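Long-range contacts in erythrocyte membrane protein 1 (Plasmodium falciparum, PDB 2XU0), which probably binds host cell surface receptors as a parasite adhesin, this chain being its N-terminal NTS-DBL1 part, a rosetting domain: residues N170-D175 and T190-S195; R194-I199 and P302-D307; A267-A272 and C295-G300. The protein carries 10 engineered substitutions. All blocks are in the same frame, centred on the assembly; numbering follows the deposited sequence.

Contact 1: residues N170-D175 and T190-S195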
ATOM      1  N   ASN A 170       4.442  10.593 -11.682  1.00 37.15           N
ATOM      2  CA  ASN A 170       3.504  11.077 -12.693  1.00 36.49           C
ATOM      3  C   ASN A 170       2.334  10.147 -12.839  1.00 39.05           C
ATOM      4  O   ASN A 170       1.195  10.615 -12.796  1.00 39.89           O
ATOM      5  CB  ASN A 170       4.204  11.332 -14.024  1.00 42.00           C
ATOM      6  CG  ASN A 170       3.886  12.706 -14.550  1.00 70.01           C
ATOM      7  OD1 ASN A 170       2.715  13.109 -14.661  1.00 64.53           O
ATOM      8  ND2 ASN A 170       4.920  13.485 -14.788  1.00 64.28           N
ATOM      9  N   TYR A 171       2.576   8.806 -12.884  1.00 35.81           N
ATOM     10  CA  TYR A 171       1.436   7.892 -12.982  1.00 34.66           C
ATOM     11  C   TYR A 171       0.552   8.044 -11.762  1.00 36.76           C
ATOM     12  O   TYR A 171      -0.655   8.204 -11.916  1.00 33.95           O
ATOM     13  CB  TYR A 171       1.829   6.395 -13.186  1.00 36.39           C
ATOM     14  CG  TYR A 171       0.604   5.518 -12.990  1.00 39.75           C
ATOM     15  CD1 TYR A 171      -0.300   5.313 -14.027  1.00 42.02           C
ATOM     16  CD2 TYR A 171       0.248   5.060 -11.721  1.00 40.42           C
ATOM     17  CE1 TYR A 171      -1.512   4.651 -13.814  1.00 42.39           C
ATOM     18  CE2 TYR A 171      -0.975   4.436 -11.491  1.00 41.22           C
ATOM     19  CZ  TYR A 171      -1.835   4.197 -12.549  1.00 45.21           C
ATOM     20  OH  TYR A 171      -3.022   3.548 -12.330  1.00 39.20           O
ATOM     21  N   ILE A 172       1.145   7.928 -10.523  1.00 35.10           N
ATOM     22  CA  ILE A 172       0.343   7.968  -9.293  1.00 34.47           C
ATOM     23  C   ILE A 172      -0.526   9.195  -9.253  1.00 38.18           C
ATOM     24  O   ILE A 172      -1.726   9.094  -9.016  1.00 37.88           O
ATOM     25  CB  ILE A 172       1.199   7.832  -7.976  1.00 36.75           C
ATOM     26  CG1 ILE A 172       1.968   6.478  -7.856  1.00 36.46           C
ATOM     27  CG2 ILE A 172       0.391   8.196  -6.715  1.00 35.23           C
ATOM     28  CD1 ILE A 172       1.164   5.263  -7.756  1.00 37.07           C
ATOM     29  N   VAL A 173       0.092  10.366  -9.432  1.00 38.26           N
ATOM     30  CA  VAL A 173      -0.631  11.648  -9.364  1.00 37.94           C
ATOM     31  C   VAL A 173      -1.745  11.713 -10.402  1.00 43.99           C
ATOM     32  O   VAL A 173      -2.838  12.185 -10.088  1.00 44.22           O
ATOM     33  CB  VAL A 173       0.345  12.845  -9.492  1.00 39.63           C
ATOM     34  CG1 VAL A 173      -0.409  14.165  -9.699  1.00 39.57           C
ATOM     35  CG2 VAL A 173       1.263  12.926  -8.283  1.00 38.13           C
ATOM     36  N   ASN A 174      -1.481  11.231 -11.630  1.00 42.73           N
ATOM     37  CA  ASN A 174      -2.501  11.337 -12.688  1.00 44.09           C
ATOM     38  C   ASN A 174      -3.599  10.291 -12.740  1.00 48.72           C
ATOM     39  O   ASN A 174      -4.530  10.428 -13.533  1.00 48.92           O
ATOM     40  CB  ASN A 174      -1.866  11.652 -14.051  1.00 49.03           C
ATOM     41  CG  ASN A 174      -1.245  13.030 -14.053  1.00 61.06           C
ATOM     42  OD1 ASN A 174      -1.940  14.047 -13.922  1.00 55.00           O
ATOM     43  ND2 ASN A 174       0.083  13.088 -14.084  1.00 48.73           N
ATOM     44  N   ASP A 175      -3.538   9.278 -11.858  1.00 44.86           N
ATOM     45  CA  ASP A 175      -4.567   8.250 -11.838  1.00 43.30           C
ATOM     46  C   ASP A 175      -5.129   8.008 -10.452  1.00 44.44           C
ATOM     47  O   ASP A 175      -6.025   7.177 -10.276  1.00 42.44           O
ATOM     48  CB  ASP A 175      -4.043   6.964 -12.495  1.00 45.32           C
ATOM     49  CG  ASP A 175      -5.146   6.047 -12.986  1.00 62.34           C
ATOM     50  OD1 ASP A 175      -6.038   6.530 -13.726  1.00 64.06           O
ATOM     51  OD2 ASP A 175      -5.168   4.871 -12.567  1.00 69.75           O
ATOM     52  N   THR A 190       0.430  10.014   0.382  1.00 28.74           N
ATOM     53  CA  THR A 190       0.477   8.661   1.019  1.00 30.02           C
ATOM     54  C   THR A 190       0.818   7.595  -0.055  1.00 33.98           C
ATOM     55  O   THR A 190       1.702   6.771   0.173  1.00 32.11           O
ATOM     56  CB  THR A 190      -0.865   8.353   1.747  1.00 34.98           C
ATOM     57  OG1 THR A 190      -0.974   9.243   2.859  1.00 33.06           O
ATOM     58  CG2 THR A 190      -0.948   6.915   2.277  1.00 37.24           C
ATOM     59  N   SER A 191       0.137   7.637  -1.241  1.00 32.30           N
ATOM     60  CA  SER A 191       0.414   6.650  -2.295  1.00 32.14           C
ATOM     61  C   SER A 191       1.811   6.798  -2.837  1.00 33.05           C
ATOM     62  O   SER A 191       2.471   5.787  -3.085  1.00 33.09           O
ATOM     63  CB  SER A 191      -0.635   6.699  -3.403  1.00 38.12           C
ATOM     64  OG  SER A 191      -1.880   6.305  -2.856  1.00 45.53           O
ATOM     65  N   LEU A 192       2.298   8.064  -2.962  1.00 28.69           N
ATOM     66  CA  LEU A 192       3.670   8.345  -3.359  1.00 27.87           C
ATOM     67  C   LEU A 192       4.642   7.799  -2.322  1.00 31.53           C
ATOM     68  O   LEU A 192       5.686   7.271  -2.696  1.00 33.79           O
ATOM     69  CB  LEU A 192       3.904   9.862  -3.521  1.00 28.59           C
ATOM     70  CG  LEU A 192       3.277  10.550  -4.764  1.00 33.36           C
ATOM     71  CD1 LEU A 192       3.635  12.047  -4.778  1.00 32.96           C
ATOM     72  CD2 LEU A 192       3.750   9.908  -6.039  1.00 33.87           C
ATOM     73  N   ALA A 193       4.337   7.939  -1.029  1.00 25.24           N
ATOM     74  CA  ALA A 193       5.227   7.409   0.045  1.00 25.05           C
ATOM     75  C   ALA A 193       5.306   5.864  -0.062  1.00 29.03           C
ATOM     76  O   ALA A 193       6.364   5.271   0.157  1.00 28.46           O
ATOM     77  CB  ALA A 193       4.689   7.812   1.391  1.00 25.80           C
ATOM     78  N   ARG A 194       4.205   5.230  -0.485  1.00 26.64           N
ATOM     79  CA  ARG A 194       4.174   3.778  -0.655  1.00 26.52           C
ATOM     80  C   ARG A 194       5.035   3.322  -1.807  1.00 29.04           C
ATOM     81  O   ARG A 194       5.710   2.313  -1.669  1.00 28.48           O
ATOM     82  CB  ARG A 194       2.748   3.272  -0.793  1.00 26.42           C
ATOM     83  CG  ARG A 194       1.971   3.408   0.485  1.00 27.98           C
ATOM     84  CD  ARG A 194       0.586   2.953   0.196  1.00 31.57           C
ATOM     85  NE  ARG A 194      -0.218   2.900   1.404  1.00 33.09           N
ATOM     86  CZ  ARG A 194      -1.493   3.240   1.442  1.00 40.68           C
ATOM     87  NH1 ARG A 194      -2.101   3.675   0.346  1.00 35.65           N
ATOM     88  NH2 ARG A 194      -2.172   3.151   2.568  1.00 25.07           N
ATOM     89  N   SER A 195       5.041   4.079  -2.935  1.00 26.44           N
ATOM     90  CA  SER A 195       5.878   3.781  -4.093  1.00 26.19           C
ATOM     91  C   SER A 195       7.324   4.076  -3.788  1.00 26.85           C
ATOM     92  O   SER A 195       8.195   3.327  -4.191  1.00 27.89           O
ATOM     93  CB  SER A 195       5.405   4.565  -5.323  1.00 29.30           C
ATOM     94  OG  SER A 195       4.284   3.895  -5.867  1.00 34.56           O
TER
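I172 touches L192 across two antiparallel helices of the helical Duffy-binding-like fold. Beside them, on helix 186-204, the guanidinium of R194 has T190 CG2 over the centre of one face, 3.8 Å above its plane. R194 NH2 forms a salt bridge with E317 of helix 311-338. The contact joins helices 154-175 and 186-204, which follow each other in the chain. The axes of the two short segments approach to 9.9 Å, with 153° between their directions.

I172 makes most of the contact, touching S191, L192 and S195, and its branches divide the work. CG2, anti to the backbone N, meets S191 CB at 3.8 Å. CG1, anti to the carbonyl carbon (chi1 -62°), carries CD1 toward S195. I172 CB meets L192 CD2, also at 3.8 Å, as the two side chains slide past each other in opposite directions. V173 adds a looser touch, with CG2 4.3 Å from L192 CD1.

Two buried serines border this apolar patch, and their hydroxyls are bonded to residues outside it. S191 OG is hydrogen-bonded to H176 NE2, just beyond the end of the first helix. S195 OG is gripped by E168 OE2 and R134 NH1, and the tip of I172 packs against it, CD1 to OG at 3.9 Å.

Contact 2: residues R194-I199 and P302-D307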
ATOM      1  N   ARG A 194       4.205   5.230  -0.485  1.00 26.64           N
ATOM      2  CA  ARG A 194       4.174   3.778  -0.655  1.00 26.52           C
ATOM      3  C   ARG A 194       5.035   3.322  -1.807  1.00 29.04           C
ATOM      4  O   ARG A 194       5.710   2.313  -1.669  1.00 28.48           O
ATOM      5  CB  ARG A 194       2.748   3.272  -0.793  1.00 26.42           C
ATOM      6  CG  ARG A 194       1.971   3.408   0.485  1.00 27.98           C
ATOM      7  CD  ARG A 194       0.586   2.953   0.196  1.00 31.57           C
ATOM      8  NE  ARG A 194      -0.218   2.900   1.404  1.00 33.09           N
ATOM      9  CZ  ARG A 194      -1.493   3.240   1.442  1.00 40.68           C
ATOM     10  NH1 ARG A 194      -2.101   3.675   0.346  1.00 35.65           N
ATOM     11  NH2 ARG A 194      -2.172   3.151   2.568  1.00 25.07           N
ATOM     12  N   SER A 195       5.041   4.079  -2.935  1.00 26.44           N
ATOM     13  CA  SER A 195       5.878   3.781  -4.093  1.00 26.19           C
ATOM     14  C   SER A 195       7.324   4.076  -3.788  1.00 26.85           C
ATOM     15  O   SER A 195       8.195   3.327  -4.191  1.00 27.89           O
ATOM     16  CB  SER A 195       5.405   4.565  -5.323  1.00 29.30           C
ATOM     17  OG  SER A 195       4.284   3.895  -5.867  1.00 34.56           O
ATOM     18  N   PHE A 196       7.590   5.200  -3.096  1.00 25.83           N
ATOM     19  CA  PHE A 196       8.937   5.606  -2.666  1.00 24.38           C
ATOM     20  C   PHE A 196       9.564   4.468  -1.868  1.00 28.09           C
ATOM     21  O   PHE A 196      10.744   4.124  -2.074  1.00 29.39           O
ATOM     22  CB  PHE A 196       8.822   6.825  -1.750  1.00 25.80           C
ATOM     23  CG  PHE A 196      10.108   7.363  -1.179  1.00 26.83           C
ATOM     24  CD1 PHE A 196      11.089   7.897  -2.009  1.00 30.07           C
ATOM     25  CD2 PHE A 196      10.280   7.474   0.198  1.00 28.84           C
ATOM     26  CE1 PHE A 196      12.227   8.526  -1.467  1.00 31.46           C
ATOM     27  CE2 PHE A 196      11.422   8.078   0.743  1.00 30.48           C
ATOM     28  CZ  PHE A 196      12.402   8.568  -0.090  1.00 29.98           C
ATOM     29  N   ALA A 197       8.772   3.900  -0.951  1.00 24.23           N
ATOM     30  CA  ALA A 197       9.208   2.756  -0.106  1.00 25.79           C
ATOM     31  C   ALA A 197       9.494   1.477  -0.941  1.00 29.91           C
ATOM     32  O   ALA A 197      10.517   0.830  -0.725  1.00 28.63           O
ATOM     33  CB  ALA A 197       8.177   2.480   0.973  1.00 26.33           C
ATOM     34  N   ASP A 198       8.642   1.168  -1.931  1.00 28.16           N
ATOM     35  CA  ASP A 198       8.875   0.025  -2.819  1.00 27.15           C
ATOM     36  C   ASP A 198      10.140   0.236  -3.671  1.00 30.66           C
ATOM     37  O   ASP A 198      10.911  -0.707  -3.847  1.00 30.01           O
ATOM     38  CB  ASP A 198       7.637  -0.275  -3.707  1.00 28.30           C
ATOM     39  CG  ASP A 198       6.498  -1.006  -3.004  1.00 31.27           C
ATOM     40  OD1 ASP A 198       6.745  -1.627  -1.945  1.00 30.00           O
ATOM     41  OD2 ASP A 198       5.368  -0.975  -3.521  1.00 34.04           O
ATOM     42  N   ILE A 199      10.370   1.487  -4.170  1.00 27.57           N
ATOM     43  CA  ILE A 199      11.565   1.843  -4.957  1.00 25.40           C
ATOM     44  C   ILE A 199      12.808   1.644  -4.137  1.00 29.09           C
ATOM     45  O   ILE A 199      13.786   1.059  -4.621  1.00 30.81           O
ATOM     46  CB  ILE A 199      11.475   3.263  -5.605  1.00 27.04           C
ATOM     47  CG1 ILE A 199      10.439   3.234  -6.784  1.00 28.26           C
ATOM     48  CG2 ILE A 199      12.862   3.694  -6.116  1.00 25.53           C
ATOM     49  CD1 ILE A 199       9.809   4.660  -7.215  1.00 30.26           C
ATOM     50  N   PRO A 302      12.689  13.988   3.250  1.00 31.76           N
ATOM     51  CA  PRO A 302      11.336  13.466   2.980  1.00 30.03           C
ATOM     52  C   PRO A 302      10.424  13.497   4.209  1.00 34.30           C
ATOM     53  O   PRO A 302      10.891  13.314   5.336  1.00 34.07           O
ATOM     54  CB  PRO A 302      11.606  12.041   2.487  1.00 31.47           C
ATOM     55  CG  PRO A 302      12.963  12.098   1.909  1.00 35.24           C
ATOM     56  CD  PRO A 302      13.734  13.072   2.750  1.00 31.73           C
ATOM     57  N   PRO A 303       9.110  13.713   4.059  1.00 32.33           N
ATOM     58  CA  PRO A 303       8.254  13.720   5.263  1.00 32.48           C
ATOM     59  C   PRO A 303       7.896  12.300   5.710  1.00 33.83           C
ATOM     60  O   PRO A 303       7.208  12.132   6.705  1.00 31.47           O
ATOM     61  CB  PRO A 303       7.019  14.508   4.813  1.00 33.45           C
ATOM     62  CG  PRO A 303       6.952  14.275   3.331  1.00 36.62           C
ATOM     63  CD  PRO A 303       8.312  13.880   2.827  1.00 32.45           C
ATOM     64  N   THR A 304       8.327  11.290   4.935  1.00 29.61           N
ATOM     65  CA  THR A 304       8.007   9.893   5.193  1.00 29.19           C
ATOM     66  C   THR A 304       9.231   9.091   5.592  1.00 32.47           C
ATOM     67  O   THR A 304      10.366   9.377   5.173  1.00 30.41           O
ATOM     68  CB  THR A 304       7.232   9.236   3.979  1.00 36.91           C
ATOM     69  OG1 THR A 304       6.913   7.884   4.311  1.00 39.47           O
ATOM     70  CG2 THR A 304       8.053   9.191   2.690  1.00 30.61           C
ATOM     71  N   TYR A 305       8.955   8.019   6.334  1.00 30.38           N
ATOM     72  CA  TYR A 305       9.923   7.019   6.781  1.00 29.91           C
ATOM     73  C   TYR A 305       9.404   5.612   6.456  1.00 33.32           C
ATOM     74  O   TYR A 305       9.868   4.643   7.035  1.00 33.73           O
ATOM     75  CB  TYR A 305      10.227   7.200   8.266  1.00 30.02           C
ATOM     76  CG  TYR A 305      10.754   8.593   8.564  1.00 31.52           C
ATOM     77  CD1 TYR A 305      12.112   8.897   8.423  1.00 31.67           C
ATOM     78  CD2 TYR A 305       9.888   9.624   8.927  1.00 32.17           C
ATOM     79  CE1 TYR A 305      12.597  10.182   8.705  1.00 31.85           C
ATOM     80  CE2 TYR A 305      10.364  10.910   9.190  1.00 33.08           C
ATOM     81  CZ  TYR A 305      11.721  11.167   9.134  1.00 39.43           C
ATOM     82  OH  TYR A 305      12.153  12.441   9.415  1.00 47.19           O
ATOM     83  N   LEU A 306       8.485   5.494   5.475  1.00 30.22           N
ATOM     84  CA  LEU A 306       7.943   4.194   5.064  1.00 29.62           C
ATOM     85  C   LEU A 306       9.025   3.332   4.450  1.00 31.43           C
ATOM     86  O   LEU A 306       8.986   2.113   4.605  1.00 30.70           O
ATOM     87  CB  LEU A 306       6.743   4.326   4.125  1.00 30.78           C
ATOM     88  CG  LEU A 306       5.390   4.743   4.734  1.00 36.25           C
ATOM     89  CD1 LEU A 306       4.307   4.743   3.654  1.00 36.02           C
ATOM     90  CD2 LEU A 306       4.949   3.817   5.856  1.00 38.98           C
ATOM     91  N   ASP A 307      10.053   3.961   3.836  1.00 26.44           N
ATOM     92  CA  ASP A 307      11.186   3.219   3.277  1.00 26.54           C
ATOM     93  C   ASP A 307      12.034   2.518   4.383  1.00 32.11           C
ATOM     94  O   ASP A 307      13.002   1.819   4.080  1.00 33.42           O
ATOM     95  CB  ASP A 307      12.024   4.113   2.345  1.00 27.18           C
ATOM     96  CG  ASP A 307      12.517   5.439   2.924  1.00 32.77           C
ATOM     97  OD1 ASP A 307      11.770   6.062   3.723  1.00 31.39           O
ATOM     98  OD2 ASP A 307      13.599   5.906   2.495  1.00 32.68           O
TER
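F196 reaches from helix 186-204 to the loop P302-D307, which leads toward helix 311-338 in the Duffy-binding-like fold. Its CB packs on L268 of helix 249-268. CG is anti to the backbone N (chi1 178°), and the ring extends from there toward the loop. CD2 meets the methyl CG2 of T304 at 3.8 Å, the two side chains running antiparallel alongside each other. CE2 comes next and lies 3.5 Å from D307 OD2. At the tip, CZ meets P302 CG at 4.1 Å, and the proline side chain crosses the phenylalanine at about a right angle.

The D307 carboxylate is turned 51° from the ring plane. Its CG sits between the backbone N and the carbonyl carbon (chi1 53°), which places it next to F196 CE2. The buried carboxylate is probably stabilised by R261, which forms a salt bridge with OD2, and by W257 NE1, hydrogen-bonded to OD2. Both partners are on helix 249-268.

A197 marks where the two backbones come close. Its CB lies 3.7 Å from both L306 C and D307 N, and 3.9 Å from L306 CB. Here the CA atoms of A197 and D307 are 3.9 Å apart. L306 CD1 lies 4.2 Å from R194 CG, the two side chains side by side and pointing the same way.

The loop is shaped by an ST turn. T304 OG1 is also hydrogen-bonded to E27 OE2, and E27 OE1 accepts a hydrogen bond from Y305 N. The loop thus ties helix 22-39 of the N-terminal segment to the domain core. The turn itself is closed by L306 N, which donates to T304 OG1 at 3.1 Å.

Contact 3: residues A267-A272 and C295-G300; sequences ALTCSA and CGHNEG
T269 and H297 hold two type I turns together, T269-A272 and G296-E299, in the Duffy-binding-like domain. The first turn is closed by A272 N bonding to T269 O at 2.8 Å. T269 OG1 lies between its backbone N and carbonyl carbon (chi1 54°), which turns the hydroxyl to H297 and the methyl CG2 to C295. H297 CG is anti to its backbone N (chi1 175°), and the ring is carried back beside T269. ND1 of H297 donates to T269 OG1 at 2.9 Å, and the oxygen lies only 7° out of the ring plane, at the ring edge. The same hydroxyl is hydrogen-bonded to W265 O and K266 O. The CB atoms of T269 and H297 come within 3.7 Å. Further round the ring, H297 CE1 lies 4.0 Å from C270 SG in an oblique approach, though this is one of two conformers of C270.

The other branch of T269 is apolar. CG2 packs on C295 CB at 3.8 Å. C295 SG touches A272 CB at 3.9 Å, and that sulfur forms the disulfide with C189 of helix 186-204.

W265 NE1, on helix 249-268, bonds to C295 O. L192 of helix 186-204 touches L268, T269 and C295, while A267 packs on L162 and A165 of helix 154-175.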
ATOM      1  N   ALA A 267      12.515  13.988  -7.013  1.00 34.86           N
ATOM      2  CA  ALA A 267      12.089  13.540  -8.344  1.00 34.00           C
ATOM      3  C   ALA A 267      10.670  12.925  -8.319  1.00 38.24           C
ATOM      4  O   ALA A 267       9.814  13.279  -9.138  1.00 37.01           O
ATOM      5  CB  ALA A 267      13.098  12.546  -8.901  1.00 34.36           C
ATOM      6  N   LEU A 268      10.404  12.039  -7.340  1.00 34.36           N
ATOM      7  CA  LEU A 268       9.104  11.389  -7.211  1.00 34.42           C
ATOM      8  C   LEU A 268       7.943  12.365  -7.113  1.00 38.48           C
ATOM      9  O   LEU A 268       6.844  12.062  -7.590  1.00 36.37           O
ATOM     10  CB  LEU A 268       9.107  10.400  -6.006  1.00 34.23           C
ATOM     11  CG  LEU A 268       7.799   9.594  -5.741  1.00 36.43           C
ATOM     12  CD1 LEU A 268       7.513   8.566  -6.869  1.00 35.13           C
ATOM     13  CD2 LEU A 268       7.884   8.881  -4.404  1.00 35.37           C
ATOM     14  N   THR A 269       8.171  13.513  -6.448  1.00 36.97           N
ATOM     15  CA  THR A 269       7.140  14.536  -6.244  1.00 37.55           C
ATOM     16  C   THR A 269       7.151  15.670  -7.307  1.00 42.82           C
ATOM     17  O   THR A 269       6.351  16.594  -7.173  1.00 42.12           O
ATOM     18  CB  THR A 269       7.240  15.140  -4.845  1.00 37.63           C
ATOM     19  OG1 THR A 269       8.576  15.608  -4.687  1.00 34.67           O
ATOM     20  CG2 THR A 269       6.842  14.176  -3.746  1.00 31.47           C
ATOM     21  N   CYS A 270       8.012  15.593  -8.356  1.00 42.15           N
ATOM     22  CA  CYS A 270       8.069  16.583  -9.473  1.00 42.94           C
ATOM     23  C   CYS A 270       6.661  17.023  -9.938  1.00 46.53           C
ATOM     24  O   CYS A 270       6.403  18.218 -10.078  1.00 46.97           O
ATOM     25  CB  CYS A 270       8.899  16.062 -10.654  1.00 43.37           C
ATOM     26  SG  CYS A 270      10.689  16.056 -10.398  0.50 47.22           S
ATOM     27  N   SER A 271       5.747  16.051 -10.133  1.00 42.11           N
ATOM     28  CA  SER A 271       4.375  16.278 -10.617  1.00 41.80           C
ATOM     29  C   SER A 271       3.331  16.297  -9.529  1.00 44.72           C
ATOM     30  O   SER A 271       2.139  16.299  -9.838  1.00 44.34           O
ATOM     31  CB  SER A 271       4.000  15.202 -11.634  1.00 46.52           C
ATOM     32  OG  SER A 271       4.123  13.916 -11.045  1.00 59.25           O
ATOM     33  N   ALA A 272       3.745  16.259  -8.259  1.00 41.99           N
ATOM     34  CA  ALA A 272       2.772  16.209  -7.169  1.00 41.89           C
ATOM     35  C   ALA A 272       1.964  17.500  -7.155  1.00 45.06           C
ATOM     36  O   ALA A 272       2.538  18.560  -7.429  1.00 44.31           O
ATOM     37  CB  ALA A 272       3.474  15.983  -5.831  1.00 42.89           C
ATOM     38  N   CYS A 295       3.779  17.562  -1.687  1.00 32.21           N
ATOM     39  CA  CYS A 295       4.194  16.490  -0.763  1.00 33.09           C
ATOM     40  C   CYS A 295       5.613  16.685  -0.214  1.00 37.71           C
ATOM     41  O   CYS A 295       6.306  15.689   0.038  1.00 37.35           O
ATOM     42  CB  CYS A 295       4.036  15.108  -1.406  1.00 32.92           C
ATOM     43  SG  CYS A 295       2.446  14.819  -2.210  1.00 36.16           S
ATOM     44  N   GLY A 296       6.037  17.949  -0.038  1.00 32.67           N
ATOM     45  CA  GLY A 296       7.373  18.262   0.457  1.00 31.15           C
ATOM     46  C   GLY A 296       8.468  18.284  -0.584  1.00 36.10           C
ATOM     47  O   GLY A 296       9.654  18.264  -0.234  1.00 36.19           O
ATOM     48  N   HIS A 297       8.087  18.365  -1.868  1.00 36.19           N
ATOM     49  CA  HIS A 297       8.996  18.430  -3.021  1.00 37.84           C
ATOM     50  C   HIS A 297      10.086  19.492  -2.847  1.00 43.65           C
ATOM     51  O   HIS A 297      11.236  19.282  -3.258  1.00 44.74           O
ATOM     52  CB  HIS A 297       8.184  18.723  -4.311  1.00 39.55           C
ATOM     53  CG  HIS A 297       9.009  18.920  -5.551  1.00 43.64           C
ATOM     54  ND1 HIS A 297       9.656  17.867  -6.163  1.00 45.65           N
ATOM     55  CD2 HIS A 297       9.304  20.063  -6.219  1.00 46.08           C
ATOM     56  CE1 HIS A 297      10.309  18.395  -7.192  1.00 45.59           C
ATOM     57  NE2 HIS A 297      10.117  19.714  -7.266  1.00 45.95           N
ATOM     58  N   ASN A 298       9.733  20.631  -2.256  1.00 40.68           N
ATOM     59  CA  ASN A 298      10.694  21.747  -2.139  1.00 41.58           C
ATOM     60  C   ASN A 298      11.392  21.848  -0.796  1.00 44.61           C
ATOM     61  O   ASN A 298      12.112  22.816  -0.598  1.00 45.67           O
ATOM     62  CB  ASN A 298       9.967  23.093  -2.439  1.00 46.07           C
ATOM     63  CG  ASN A 298       9.152  23.142  -3.713  1.00 60.62           C
ATOM     64  OD1 ASN A 298       7.910  23.159  -3.687  1.00 57.63           O
ATOM     65  ND2 ASN A 298       9.833  23.183  -4.849  1.00 48.74           N
ATOM     66  N   GLU A 299      11.209  20.857   0.109  1.00 40.70           N
ATOM     67  CA  GLU A 299      11.645  20.901   1.506  1.00 40.44           C
ATOM     68  C   GLU A 299      12.849  20.105   2.002  1.00 45.14           C
ATOM     69  O   GLU A 299      13.137  20.135   3.201  1.00 44.08           O
ATOM     70  CB  GLU A 299      10.443  20.648   2.426  1.00 41.60           C
ATOM     71  CG  GLU A 299       9.426  21.778   2.444  1.00 46.81           C
ATOM     72  CD  GLU A 299       8.023  21.319   2.777  1.00 52.86           C
ATOM     73  OE1 GLU A 299       7.771  20.955   3.949  1.00 43.95           O
ATOM     74  OE2 GLU A 299       7.183  21.282   1.850  1.00 39.44           O
ATOM     75  N   GLY A 300      13.556  19.427   1.115  1.00 42.59           N
ATOM     76  CA  GLY A 300      14.705  18.641   1.545  1.00 42.49           C
ATOM     77  C   GLY A 300      14.257  17.292   2.081  1.00 46.21           C
ATOM     78  O   GLY A 300      13.639  16.523   1.335  1.00 46.48           O
TER

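Overall arrangement
The three contacts form one buried cluster, all within the Duffy-binding-like domain. Their centres are 11 to 12 Å apart. Helix 186-204 is the shared element: contacts 1 and 2 both use it and share R194 and S195. Contact 3 does not lie on that helix but packs beside it, and it also meets the other helix of contact 1, where V173 CG2 is 3.8 Å from A272 CA. Along the chain, contact 2 begins on the segment where contact 1 ends. Both segments of contact 3 fall between the two segments of contact 2. Helices 154-175, 186-204 and 249-268 and the loop before helix 311-338 are thus packed together as one core, away from the magnesium and proline sites.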